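Local coordinates for protein protease 2A (PDB 5X45) that probably cleaves the viral polyprotein as a chymotrypsin-like cysteine protease of rhinovirus C, and binds a zinc ion, at residues R12-K17 against L37-T42; Y93-G98 against H128-D133; S62-R67 against P104-G109; M7-R12 against G46-P51. All coordinates share one frame; numbering follows the deposited sequence.

In the fold
Contacts 1 and 4, their centres about 8 Å apart, both involve the four-stranded sheet near the N-terminus, where strands 9-10 and 14-18 are neighbours. Contact 2 joins two strands of the six-stranded barrel on the opposite side of the chain's centre, about 19 Å from contact 1 by centres. Contact 3 ties two loops of the barrel together, about 15 Å from contact 2 by centres, and its segments alternate with those of contact 2 along the chain. Contact 4 spans contact 1 in sequence, and the Met7 methyl reaches contact 3. Small sheet and barrel are consistent with the two beta domains of a chymotrypsin-like protease, contacts 1 and 4 belonging to the first, 2 and 3 to the second.

Contact 1: residues R12-K17 against L37-T42; sequences RDAIYK and LQVDST
Val39 lays its CG1 methyl over the centre of the Tyr16 ring, a CH-pi contact with CG1 3.9 Å from the ring centroid and 10° off its normal. CG1 stands anti to the backbone N (chi1 -172°), which leaves CG2 to meet the same ring 3.5 Å from Tyr16 CD2. The two side chains rise side by side from a non-hydrogen-bonded antiparallel pair, and a branched valine suits the place because each methyl finds its own part of the aromatic surface. Leu37 CD1 sits at the ring's edge, and the small Ala14 adds its CB 3.9 Å from Val39 CG1. On the face that carries Ile15, its side chain crosses that of Thr42, just past the strand end, at about a right angle, Ile15 CD1 reaching Thr42 CB at 3.9 Å. Also on that face, Gln38 extends along its own strand so that NE2 gives a bond of 2.8 Å to the syn lone pair of Asp40 OD1; Asn23 O holds NE2 as well, so this end of the buried side chain is satisfied. In the backbone ladder Ile15 N donates to Asp40 O at 2.7 Å, and Lys17 N to Gln38 O at 2.9 Å. Strands 14-18 and 37-41 are the inner pair of a four-stranded antiparallel sheet, flanked by strand 9-10 beside the first and strand 28-32 beside the second, while Ile50 packs on Tyr16.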
loop_
_atom_site.group_PDB
_atom_site.type_symbol
_atom_site.label_atom_id
_atom_site.label_comp_id
_atom_site.label_asym_id
_atom_site.label_seq_id
_atom_site.Cartn_x
_atom_site.Cartn_y
_atom_site.Cartn_z
ATOM N N ARG A 12 8.737 10.489 8.695
ATOM C CA ARG A 12 9.277 11.263 9.819
ATOM C C ARG A 12 8.278 11.383 10.964
ATOM O O ARG A 12 8.650 11.406 12.142
ATOM C CB ARG A 12 9.670 12.677 9.397
ATOM C CG ARG A 12 10.487 13.383 10.473
ATOM C CD ARG A 12 10.291 14.897 10.487
ATOM N NE ARG A 12 11.292 15.643 9.727
ATOM C CZ ARG A 12 11.046 16.791 9.097
ATOM N NH1 ARG A 12 12.014 17.404 8.427
ATOM N NH2 ARG A 12 9.831 17.330 9.142
ATOM N N ASP A 13 7.006 11.480 10.607
ATOM C CA ASP A 13 5.976 11.762 11.594
ATOM C C ASP A 13 4.828 10.745 11.647
ATOM O O ASP A 13 4.012 10.792 12.564
ATOM C CB ASP A 13 5.441 13.184 11.377
ATOM C CG ASP A 13 5.073 13.465 9.929
ATOM O OD1 ASP A 13 4.876 12.504 9.152
ATOM O OD2 ASP A 13 4.989 14.661 9.571
ATOM N N ALA A 14 4.760 9.819 10.693
ATOM C CA ALA A 14 3.593 8.944 10.614
ATOM C C ALA A 14 3.931 7.516 10.200
ATOM O O ALA A 14 4.965 7.252 9.582
ATOM C CB ALA A 14 2.572 9.524 9.656
ATOM N N ILE A 15 3.032 6.602 10.553
ATOM C CA ILE A 15 3.119 5.202 10.152
ATOM C C ILE A 15 1.860 4.799 9.382
ATOM O O ILE A 15 0.742 5.016 9.847
ATOM C CB ILE A 15 3.263 4.278 11.357
ATOM C CG1 ILE A 15 4.493 4.646 12.175
ATOM C CG2 ILE A 15 3.312 2.829 10.905
ATOM C CD1 ILE A 15 4.497 4.024 13.558
ATOM N N TYR A 16 2.052 4.210 8.206
ATOM C CA TYR A 16 0.955 3.815 7.327
ATOM C C TYR A 16 0.852 2.297 7.272
ATOM O O TYR A 16 1.820 1.619 6.932
ATOM C CB TYR A 16 1.170 4.379 5.918
ATOM C CG TYR A 16 1.220 5.886 5.832
ATOM C CD1 TYR A 16 2.296 6.613 6.354
ATOM C CD2 TYR A 16 0.211 6.584 5.188
ATOM C CE1 TYR A 16 2.335 8.007 6.262
ATOM C CE2 TYR A 16 0.243 7.967 5.088
ATOM C CZ TYR A 16 1.300 8.670 5.623
ATOM O OH TYR A 16 1.301 10.036 5.505
ATOM N N LYS A 17 -0.313 1.758 7.602
ATOM C CA LYS A 17 -0.502 0.314 7.577
ATOM C C LYS A 17 -1.798 -0.031 6.864
ATOM O O LYS A 17 -2.692 0.806 6.757
ATOM C CB LYS A 17 -0.529 -0.252 9.000
ATOM C CG LYS A 17 0.642 0.186 9.859
ATOM C CD LYS A 17 0.713 -0.560 11.178
ATOM C CE LYS A 17 1.848 -1.581 11.138
ATOM N NZ LYS A 17 1.934 -2.412 12.371
ATOM N N LEU A 37 -6.740 1.490 4.694
ATOM C CA LEU A 37 -5.595 2.270 5.150
ATOM C C LEU A 37 -5.795 2.833 6.535
ATOM O O LEU A 37 -6.838 3.414 6.839
ATOM C CB LEU A 37 -5.324 3.425 4.188
ATOM C CG LEU A 37 -4.120 4.298 4.525
ATOM C CD1 LEU A 37 -2.806 3.527 4.328
ATOM C CD2 LEU A 37 -4.140 5.564 3.692
ATOM N N GLN A 38 -4.785 2.664 7.375
ATOM C CA GLN A 38 -4.771 3.299 8.683
ATOM C C GLN A 38 -3.492 4.096 8.831
ATOM O O GLN A 38 -2.421 3.616 8.473
ATOM C CB GLN A 38 -4.884 2.274 9.807
ATOM C CG GLN A 38 -4.628 2.892 11.178
ATOM C CD GLN A 38 -4.994 1.989 12.340
ATOM O OE1 GLN A 38 -5.878 1.133 12.237
ATOM N NE2 GLN A 38 -4.283 2.152 13.449
ATOM N N VAL A 39 -3.601 5.330 9.307
ATOM C CA VAL A 39 -2.402 6.120 9.530
ATOM C C VAL A 39 -2.310 6.541 10.991
ATOM O O VAL A 39 -3.266 7.078 11.556
ATOM C CB VAL A 39 -2.352 7.369 8.648
ATOM C CG1 VAL A 39 -0.988 8.046 8.797
ATOM C CG2 VAL A 39 -2.608 7.001 7.202
ATOM N N ASP A 40 -1.149 6.292 11.594
ATOM C CA ASP A 40 -0.904 6.654 12.984
ATOM C C ASP A 40 0.217 7.669 13.065
ATOM O O ASP A 40 1.171 7.613 12.298
ATOM C CB ASP A 40 -0.563 5.416 13.825
ATOM C CG ASP A 40 -1.764 4.487 14.025
ATOM O OD1 ASP A 40 -2.682 4.494 13.180
ATOM O OD2 ASP A 40 -1.798 3.757 15.040
ATOM N N SER A 41 0.089 8.621 13.979
ATOM C CA SER A 41 1.186 9.531 14.259
ATOM C C SER A 41 2.255 8.799 15.062
ATOM O O SER A 41 1.972 7.788 15.707
ATOM C CB SER A 41 0.696 10.745 15.028
ATOM O OG SER A 41 0.225 10.336 16.293
ATOM N N THR A 42 3.485 9.288 15.009
ATOM C CA THR A 42 4.547 8.682 15.795
ATOM C C THR A 42 5.608 9.678 16.244
ATOM O O THR A 42 5.969 10.612 15.529
ATOM C CB THR A 42 5.213 7.517 15.027
ATOM O OG1 THR A 42 6.194 6.894 15.871
ATOM C CG2 THR A 42 5.883 8.011 13.747
#

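Contact 2: residues Y93-G98 against H128-D133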
loop_
_atom_site.group_PDB
_atom_site.type_symbol
_atom_site.label_atom_id
_atom_site.label_comp_id
_atom_site.label_asym_id
_atom_site.label_seq_id
_atom_site.Cartn_x
_atom_site.Cartn_y
_atom_site.Cartn_z
ATOM N N TYR A 93 -10.801 2.743 -3.369
ATOM C CA TYR A 93 -10.529 3.953 -4.148
ATOM C C TYR A 93 -9.034 4.242 -4.281
ATOM O O TYR A 93 -8.226 3.780 -3.467
ATOM C CB TYR A 93 -11.250 5.152 -3.524
ATOM C CG TYR A 93 -12.753 5.012 -3.585
ATOM C CD1 TYR A 93 -13.464 5.415 -4.715
ATOM C CD2 TYR A 93 -13.462 4.434 -2.541
ATOM C CE1 TYR A 93 -14.846 5.270 -4.789
ATOM C CE2 TYR A 93 -14.836 4.283 -2.605
ATOM C CZ TYR A 93 -15.522 4.704 -3.731
ATOM O OH TYR A 93 -16.889 4.557 -3.800
ATOM N N ASN A 94 -8.678 4.987 -5.327
ATOM C CA ASN A 94 -7.294 5.389 -5.585
ATOM C C ASN A 94 -6.314 4.225 -5.661
ATOM O O ASN A 94 -5.441 4.063 -4.806
ATOM C CB ASN A 94 -6.827 6.401 -4.529
ATOM C CG ASN A 94 -7.651 7.685 -4.551
ATOM O OD1 ASN A 94 -8.345 8.013 -3.589
ATOM N ND2 ASN A 94 -7.572 8.416 -5.655
ATOM N N LEU A 95 -6.461 3.412 -6.700
ATOM C CA LEU A 95 -5.582 2.273 -6.867
ATOM C C LEU A 95 -4.613 2.442 -8.019
ATOM O O LEU A 95 -4.924 3.061 -9.042
ATOM C CB LEU A 95 -6.395 0.994 -7.056
ATOM C CG LEU A 95 -7.044 0.637 -5.722
ATOM C CD1 LEU A 95 -8.535 0.910 -5.775
ATOM C CD2 LEU A 95 -6.727 -0.790 -5.287
ATOM N N LEU A 96 -3.431 1.870 -7.830
ATOM C CA LEU A 96 -2.494 1.645 -8.913
ATOM C C LEU A 96 -2.523 0.166 -9.270
ATOM O O LEU A 96 -2.439 -0.685 -8.388
ATOM C CB LEU A 96 -1.094 2.086 -8.506
ATOM C CG LEU A 96 -1.000 3.566 -8.142
ATOM C CD1 LEU A 96 0.152 3.791 -7.177
ATOM C CD2 LEU A 96 -0.836 4.405 -9.401
ATOM N N ILE A 97 -2.726 -0.149 -10.542
ATOM C CA ILE A 97 -2.783 -1.553 -10.938
ATOM C C ILE A 97 -1.708 -1.896 -11.955
ATOM O O ILE A 97 -1.600 -1.242 -12.993
ATOM C CB ILE A 97 -4.142 -1.940 -11.547
ATOM C CG1 ILE A 97 -5.308 -1.390 -10.718
ATOM C CG2 ILE A 97 -4.217 -3.454 -11.725
ATOM C CD1 ILE A 97 -5.646 -2.204 -9.511
ATOM N N GLY A 98 -0.930 -2.934 -11.661
ATOM C CA GLY A 98 0.115 -3.360 -12.565
ATOM C C GLY A 98 0.137 -4.867 -12.710
ATOM O O GLY A 98 -0.436 -5.585 -11.896
ATOM N N HIS A 128 -1.936 -9.794 -11.603
ATOM C CA HIS A 128 -2.235 -8.420 -11.306
ATOM C C HIS A 128 -2.014 -8.145 -9.831
ATOM O O HIS A 128 -2.329 -8.973 -8.969
ATOM C CB HIS A 128 -3.647 -8.097 -11.726
ATOM C CG HIS A 128 -3.737 -7.795 -13.173
ATOM N ND1 HIS A 128 -4.070 -8.753 -14.107
ATOM C CD2 HIS A 128 -3.400 -6.688 -13.865
ATOM C CE1 HIS A 128 -4.011 -8.215 -15.311
ATOM N NE2 HIS A 128 -3.601 -6.964 -15.194
ATOM N N VAL A 129 -1.451 -6.982 -9.551
ATOM C CA VAL A 129 -1.224 -6.542 -8.192
ATOM C C VAL A 129 -1.802 -5.134 -8.090
ATOM O O VAL A 129 -1.617 -4.311 -8.992
ATOM C CB VAL A 129 0.271 -6.595 -7.823
ATOM C CG1 VAL A 129 1.096 -5.879 -8.879
ATOM C CG2 VAL A 129 0.509 -6.013 -6.417
ATOM N N ALA A 130 -2.529 -4.880 -7.008
ATOM C CA ALA A 130 -3.177 -3.595 -6.773
ATOM C C ALA A 130 -2.555 -2.900 -5.576
ATOM O O ALA A 130 -2.415 -3.485 -4.499
ATOM C CB ALA A 130 -4.669 -3.785 -6.544
ATOM N N PHE A 131 -2.192 -1.642 -5.763
ATOM C CA PHE A 131 -1.609 -0.870 -4.684
ATOM C C PHE A 131 -2.559 0.261 -4.309
ATOM O O PHE A 131 -3.190 0.850 -5.192
ATOM C CB PHE A 131 -0.248 -0.285 -5.096
ATOM C CG PHE A 131 0.701 -1.284 -5.716
ATOM C CD1 PHE A 131 0.663 -1.548 -7.083
ATOM C CD2 PHE A 131 1.655 -1.934 -4.934
ATOM C CE1 PHE A 131 1.550 -2.454 -7.658
ATOM C CE2 PHE A 131 2.545 -2.839 -5.502
ATOM C CZ PHE A 131 2.492 -3.102 -6.871
ATOM N N THR A 132 -2.674 0.566 -3.019
ATOM C CA THR A 132 -3.263 1.844 -2.651
ATOM C C THR A 132 -2.206 2.917 -2.849
ATOM O O THR A 132 -1.073 2.787 -2.398
ATOM C CB THR A 132 -3.790 1.911 -1.203
ATOM O OG1 THR A 132 -2.697 1.901 -0.282
ATOM C CG2 THR A 132 -4.672 0.766 -0.921
ATOM N N ASP A 133 -2.591 3.962 -3.559
ATOM C CA ASP A 133 -1.752 5.117 -3.756
ATOM C C ASP A 133 -1.781 5.920 -2.456
ATOM O O ASP A 133 -2.846 6.349 -2.011
ATOM C CB ASP A 133 -2.263 5.937 -4.950
ATOM C CG ASP A 133 -1.312 7.061 -5.361
ATOM O OD1 ASP A 133 -0.435 7.465 -4.557
ATOM O OD2 ASP A 133 -1.446 7.535 -6.512
#
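The Phe131 ring turns an edge, not a face, to the opposite strand: Leu96 O lies near the ring plane, 3.5 Å from CD1, and the ring also makes an edge-to-face pair with Tyr60. The His128 imidazole, poorly ordered at the exposed end, lies obliquely to Gly98 O and to Ile97 CG2. Both rings belong to segment 128-133, whose strand 129-133 pairs antiparallel with 95-98 in the six-stranded barrel expected of a chymotrypsin-like protease. Side chains alternate across the pair. On one face Ala130 CB, small enough to fit between two larger groups, meets Ile97 CD1 at 3.5 Å and Leu95 CD2 at 3.8 Å; the bend at chi2 (-81°) brings the isoleucine tip over the alanine. The other face carries Leu96, whose CD1 comes 3.9 Å from Asp133 CB, the carboxylate beyond being paired with Arg135 in a salt bridge. Gly98 has no side chain where a CB would stand beside Val129 CG1 and Phe131 CE1. Backbone bonds lock the register: Leu96 N to Phe131 O and Phe131 N to Leu96 O, each 2.8 Å, and Gly98 does the same with Val129. At the far end the chain turns a corner at Asn94, a residue type that tolerates the positive phi of 55° found there, and Asn94 O accepts an almost straight bond (176°) from Asp133 N at 3.1 Å.

Contact 3: residues S62-R67 against P104-G109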
loop_
_atom_site.group_PDB
_atom_site.type_symbol
_atom_site.label_atom_id
_atom_site.label_comp_id
_atom_site.label_asym_id
_atom_site.label_seq_id
_atom_site.Cartn_x
_atom_site.Cartn_y
_atom_site.Cartn_z
ATOM N N SER A 62 7.637 -8.168 -3.021
ATOM C CA SER A 62 6.733 -9.315 -2.987
ATOM C C SER A 62 7.133 -10.247 -1.857
ATOM O O SER A 62 8.197 -10.873 -1.935
ATOM C CB SER A 62 6.766 -10.076 -4.316
ATOM O OG SER A 62 6.097 -11.327 -4.210
ATOM N N ARG A 63 6.294 -10.366 -0.825
ATOM C CA ARG A 63 6.668 -11.198 0.324
ATOM C C ARG A 63 6.704 -12.672 -0.060
ATOM O O ARG A 63 7.620 -13.391 0.339
ATOM C CB ARG A 63 5.730 -11.005 1.519
ATOM C CG ARG A 63 6.303 -11.639 2.784
ATOM C CD ARG A 63 5.403 -11.498 3.986
ATOM N NE ARG A 63 4.390 -12.553 4.018
ATOM C CZ ARG A 63 4.438 -13.618 4.816
ATOM N NH1 ARG A 63 5.452 -13.778 5.655
ATOM N NH2 ARG A 63 3.471 -14.525 4.774
ATOM N N SER A 64 5.726 -13.103 -0.855
ATOM C CA SER A 64 5.612 -14.495 -1.274
ATOM C C SER A 64 6.811 -14.973 -2.088
ATOM O O SER A 64 7.184 -16.143 -2.002
ATOM C CB SER A 64 4.333 -14.702 -2.085
ATOM O OG SER A 64 4.300 -13.848 -3.212
ATOM N N LYS A 65 7.405 -14.077 -2.879
ATOM C CA LYS A 65 8.604 -14.402 -3.662
ATOM C C LYS A 65 9.881 -13.958 -2.956
ATOM O O LYS A 65 10.979 -14.308 -3.385
ATOM C CB LYS A 65 8.533 -13.762 -5.053
ATOM C CG LYS A 65 7.380 -14.271 -5.888
ATOM C CD LYS A 65 7.534 -15.744 -6.158
ATOM C CE LYS A 65 6.495 -16.234 -7.144
ATOM N NZ LYS A 65 6.577 -17.715 -7.297
ATOM N N ASP A 66 9.713 -13.197 -1.874
ATOM C CA ASP A 66 10.799 -12.580 -1.100
ATOM C C ASP A 66 11.843 -11.860 -1.968
ATOM O O ASP A 66 13.046 -12.081 -1.829
ATOM C CB ASP A 66 11.490 -13.626 -0.222
ATOM C CG ASP A 66 12.238 -13.002 0.957
ATOM O OD1 ASP A 66 11.836 -11.900 1.400
ATOM O OD2 ASP A 66 13.230 -13.606 1.436
ATOM N N ARG A 67 11.373 -10.995 -2.858
ATOM C CA ARG A 67 12.257 -10.166 -3.673
ATOM C C ARG A 67 11.514 -8.958 -4.209
ATOM O O ARG A 67 10.292 -8.892 -4.152
ATOM C CB ARG A 67 12.846 -10.969 -4.836
ATOM C CG ARG A 67 11.798 -11.668 -5.690
ATOM C CD ARG A 67 12.312 -11.968 -7.082
ATOM N NE ARG A 67 12.407 -10.758 -7.889
ATOM C CZ ARG A 67 12.544 -10.751 -9.212
ATOM N NH1 ARG A 67 12.596 -11.890 -9.888
ATOM N NH2 ARG A 67 12.618 -9.600 -9.864
ATOM N N PRO A 104 -2.269 -14.041 -1.355
ATOM C CA PRO A 104 -2.677 -13.672 0.003
ATOM C C PRO A 104 -1.471 -13.595 0.937
ATOM O O PRO A 104 -0.645 -14.504 0.946
ATOM C CB PRO A 104 -3.623 -14.809 0.403
ATOM C CG PRO A 104 -4.214 -15.261 -0.895
ATOM C CD PRO A 104 -3.122 -15.103 -1.922
ATOM N N GLY A 105 -1.361 -12.509 1.694
ATOM C CA GLY A 105 -0.238 -12.341 2.595
ATOM C C GLY A 105 0.773 -11.312 2.121
ATOM O O GLY A 105 1.701 -10.966 2.852
ATOM N N ASP A 106 0.607 -10.832 0.893
ATOM C CA ASP A 106 1.544 -9.867 0.323
ATOM C C ASP A 106 1.142 -8.421 0.642
ATOM O O ASP A 106 1.885 -7.485 0.336
ATOM C CB ASP A 106 1.663 -10.062 -1.199
ATOM C CG ASP A 106 2.357 -11.374 -1.582
ATOM O OD1 ASP A 106 2.924 -12.048 -0.692
ATOM O OD2 ASP A 106 2.328 -11.737 -2.782
ATOM N N CYS A 107 -0.033 -8.237 1.244
ATOM C CA CYS A 107 -0.532 -6.892 1.557
ATOM C C CYS A 107 0.423 -6.118 2.469
ATOM O O CYS A 107 0.952 -6.659 3.442
ATOM C CB CYS A 107 -1.928 -6.968 2.187
ATOM S SG CYS A 107 -3.174 -7.760 1.120
ATOM N N GLY A 108 0.662 -4.855 2.125
ATOM C CA GLY A 108 1.561 -4.019 2.897
ATOM C C GLY A 108 2.921 -3.833 2.231
ATOM O O GLY A 108 3.667 -2.915 2.583
ATOM N N GLY A 109 3.252 -4.722 1.292
ATOM C CA GLY A 109 4.491 -4.633 0.541
ATOM C C GLY A 109 4.562 -3.297 -0.168
ATOM O O GLY A 109 3.574 -2.835 -0.742
HETATM O O HOH W 1 4.597 -8.280 -0.448
#
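Asp106 supplies the close-fitting part of this contact, its carboxylate gripped by Ser64 at both oxygens. Ser64 OG donates to the syn lone pair of OD2 at 2.9 Å, with OG in the crowded position between the backbone N and the carbonyl carbon. Ser64 N meets Asp106 OD1 at 3.0 Å, coming from 39° above the carboxylate plane, so this bond is the less well directed of the two. Glu103 N adds a second bond to OD2, and three donors thus fix the rotation of a buried acid and would favour its charged form. A short serine suits the place because hydroxyl and amide can serve the same carboxylate. The segment 104-109 carries the Pro-Gly-Asp-Cys-Gly-Gly signature of enterovirus and rhinovirus 2A proteases, in which Cys107 is probably the nucleophile, as in its relatives. Its last four residues form a type II turn, closed by Gly109 N to Asp106 O at 3.2 Å, and Gly108 takes the positive phi (104°) of the third position, which suits a residue without CB. In the other segment, Asp66 and Arg67 both face Ser62 in a G1 beta bulge, where the hairpin between strands 57-62 and 67-76 turns back. The looser side is occupied by the exposed Arg63. Its chain bends at chi3 (84°) and turns the guanidinium edge toward Gly105 O, but the bond from NE is weak at 3.3 Å. Away from the guanidinium, a water joins the two backbones, accepting from Arg63 N at 2.7 Å and donating to Asp106 O at 2.9 Å.

Contact 4: residues M7-R12 against G46-P51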
loop_
_atom_site.group_PDB
_atom_site.type_symbol
_atom_site.label_atom_id
_atom_site.label_comp_id
_atom_site.label_asym_id
_atom_site.label_seq_id
_atom_site.Cartn_x
_atom_site.Cartn_y
_atom_site.Cartn_z
ATOM N N MET A 7 6.447 -4.360 5.881
ATOM C CA MET A 7 5.095 -4.291 5.320
ATOM C C MET A 7 4.319 -3.076 5.848
ATOM O O MET A 7 3.145 -3.183 6.193
ATOM C CB MET A 7 4.308 -5.564 5.652
ATOM C CG MET A 7 5.063 -6.870 5.449
ATOM S SD MET A 7 5.356 -7.241 3.723
ATOM C CE MET A 7 3.837 -8.074 3.257
ATOM N N PHE A 8 4.994 -1.944 5.974
ATOM C CA PHE A 8 4.361 -0.719 6.433
ATOM C C PHE A 8 5.221 0.433 5.946
ATOM O O PHE A 8 6.349 0.220 5.520
ATOM C CB PHE A 8 4.216 -0.689 7.967
ATOM C CG PHE A 8 5.522 -0.848 8.711
ATOM C CD1 PHE A 8 6.344 0.249 8.949
ATOM C CD2 PHE A 8 5.927 -2.097 9.180
ATOM C CE1 PHE A 8 7.561 0.098 9.631
ATOM C CE2 PHE A 8 7.140 -2.255 9.872
ATOM C CZ PHE A 8 7.954 -1.164 10.090
ATOM N N VAL A 9 4.693 1.649 6.021
ATOM C CA VAL A 9 5.454 2.830 5.648
ATOM C C VAL A 9 5.657 3.726 6.856
ATOM O O VAL A 9 4.699 4.115 7.512
ATOM C CB VAL A 9 4.755 3.615 4.529
ATOM C CG1 VAL A 9 5.587 4.812 4.117
ATOM C CG2 VAL A 9 4.476 2.698 3.345
ATOM N N HIS A 10 6.911 4.061 7.138
ATOM C CA HIS A 10 7.248 4.821 8.334
ATOM C C HIS A 10 7.971 6.116 7.974
ATOM O O HIS A 10 9.173 6.120 7.716
ATOM C CB HIS A 10 8.105 3.959 9.262
ATOM C CG HIS A 10 8.372 4.585 10.595
ATOM N ND1 HIS A 10 9.253 4.035 11.505
ATOM C CD2 HIS A 10 7.876 5.698 11.173
ATOM C CE1 HIS A 10 9.288 4.792 12.588
ATOM N NE2 HIS A 10 8.464 5.806 12.416
ATOM N N THR A 11 7.232 7.219 7.960
ATOM C CA THR A 11 7.810 8.514 7.608
ATOM C C THR A 11 8.331 9.225 8.849
ATOM O O THR A 11 8.341 8.637 9.935
ATOM C CB THR A 11 6.782 9.412 6.898
ATOM O OG1 THR A 11 5.728 9.747 7.810
ATOM C CG2 THR A 11 6.208 8.708 5.668
ATOM N N ARG A 12 8.737 10.489 8.695
ATOM C CA ARG A 12 9.277 11.263 9.819
ATOM C C ARG A 12 8.278 11.383 10.964
ATOM O O ARG A 12 8.650 11.406 12.142
ATOM C CB ARG A 12 9.670 12.677 9.397
ATOM C CG ARG A 12 10.487 13.383 10.473
ATOM C CD ARG A 12 10.291 14.897 10.487
ATOM N NE ARG A 12 11.292 15.643 9.727
ATOM C CZ ARG A 12 11.046 16.791 9.097
ATOM N NH1 ARG A 12 12.014 17.404 8.427
ATOM N NH2 ARG A 12 9.831 17.330 9.142
ATOM N N GLY A 46 10.722 8.032 11.013
ATOM C CA GLY A 46 11.016 6.923 10.126
ATOM C C GLY A 46 11.795 7.361 8.903
ATOM O O GLY A 46 11.868 8.553 8.596
ATOM N N PRO A 47 12.373 6.388 8.184
ATOM C CA PRO A 47 13.239 6.636 7.028
ATOM C C PRO A 47 12.501 6.869 5.710
ATOM O O PRO A 47 13.119 7.369 4.773
ATOM C CB PRO A 47 14.070 5.359 6.950
ATOM C CG PRO A 47 13.158 4.305 7.479
ATOM C CD PRO A 47 12.359 4.963 8.568
ATOM N N ASP A 48 11.227 6.494 5.623
ATOM C CA ASP A 48 10.502 6.548 4.346
ATOM C C ASP A 48 9.981 7.941 3.990
ATOM O O ASP A 48 9.677 8.754 4.868
ATOM C CB ASP A 48 9.327 5.562 4.348
ATOM C CG ASP A 48 9.761 4.137 4.641
ATOM O OD1 ASP A 48 10.867 3.747 4.181
ATOM O OD2 ASP A 48 8.991 3.411 5.321
ATOM N N VAL A 49 9.834 8.182 2.689
ATOM C CA VAL A 49 9.361 9.466 2.177
ATOM C C VAL A 49 8.276 9.261 1.121
ATOM O O VAL A 49 8.481 8.555 0.133
ATOM C CB VAL A 49 10.513 10.282 1.562
ATOM C CG1 VAL A 49 9.978 11.522 0.853
ATOM C CG2 VAL A 49 11.526 10.660 2.636
ATOM N N ILE A 50 7.115 9.871 1.337
ATOM C CA ILE A 50 6.051 9.831 0.344
ATOM C C ILE A 50 6.122 11.082 -0.532
ATOM O O ILE A 50 5.882 12.187 -0.058
ATOM C CB ILE A 50 4.673 9.701 1.015
ATOM C CG1 ILE A 50 4.661 8.462 1.914
ATOM C CG2 ILE A 50 3.554 9.642 -0.028
ATOM C CD1 ILE A 50 3.479 8.389 2.840
ATOM N N PRO A 51 6.489 10.886 -1.781
ATOM C CA PRO A 51 6.728 11.968 -2.719
ATOM C C PRO A 51 5.461 12.576 -3.222
ATOM O O PRO A 51 4.435 11.981 -3.151
ATOM C CB PRO A 51 7.459 11.281 -3.860
ATOM C CG PRO A 51 7.184 9.844 -3.712
ATOM C CD PRO A 51 6.663 9.563 -2.376
#
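The two segments run nearly at right angles, their touching parts 99° apart, and their backbones come nearest at Thr11 CA and Gly46 CA, 4.4 Å apart. Asp48 holds His10 by both backbone groups: its OD2 accepts from His10 N at 2.8 Å through the anti lone pair, almost straight at 176°, while Asp48 N donates to His10 O at 3.0 Å. A short acid suits this post, since its carboxylate can take the bond that a facing strand's carbonyl would otherwise accept. Gly46 N then bonds to Thr11 O at 2.7 Å, the donor standing well above the carbonyl plane. The His10 ring, its CG anti to the backbone N (chi1 -173°), lies flat beneath Gly46, whose CA is 3.4 Å from the ring centroid in a CH-pi contact; a CB on Gly46 would run into His10 O and Thr11 O, so glycine alone lets the backbones come this near. His10 NE2 is bonded to Val44 O, which fixes the turn of the ring. Strand 9-10 is an outermost strand of the four-stranded antiparallel sheet, and the segment 46-51 belongs to the loop leading from that sheet into the barrel; Val49 pairs by backbone with Val117 there, and the zinc ligands Cys53 and Cys55 follow soon after. Beneath the polar bonds the fit is apolar and looser. Thr11 CG2 meets Ile50 CD1 at 3.9 Å, Thr11 OG1 being bonded to Ala14 N and Asp13 OD1. The side chains of Val9 and Asp48 cross obliquely, Val9 CG1 lying 3.8 Å from Asp48 CB and 4.3 Å from Ile50 CD1.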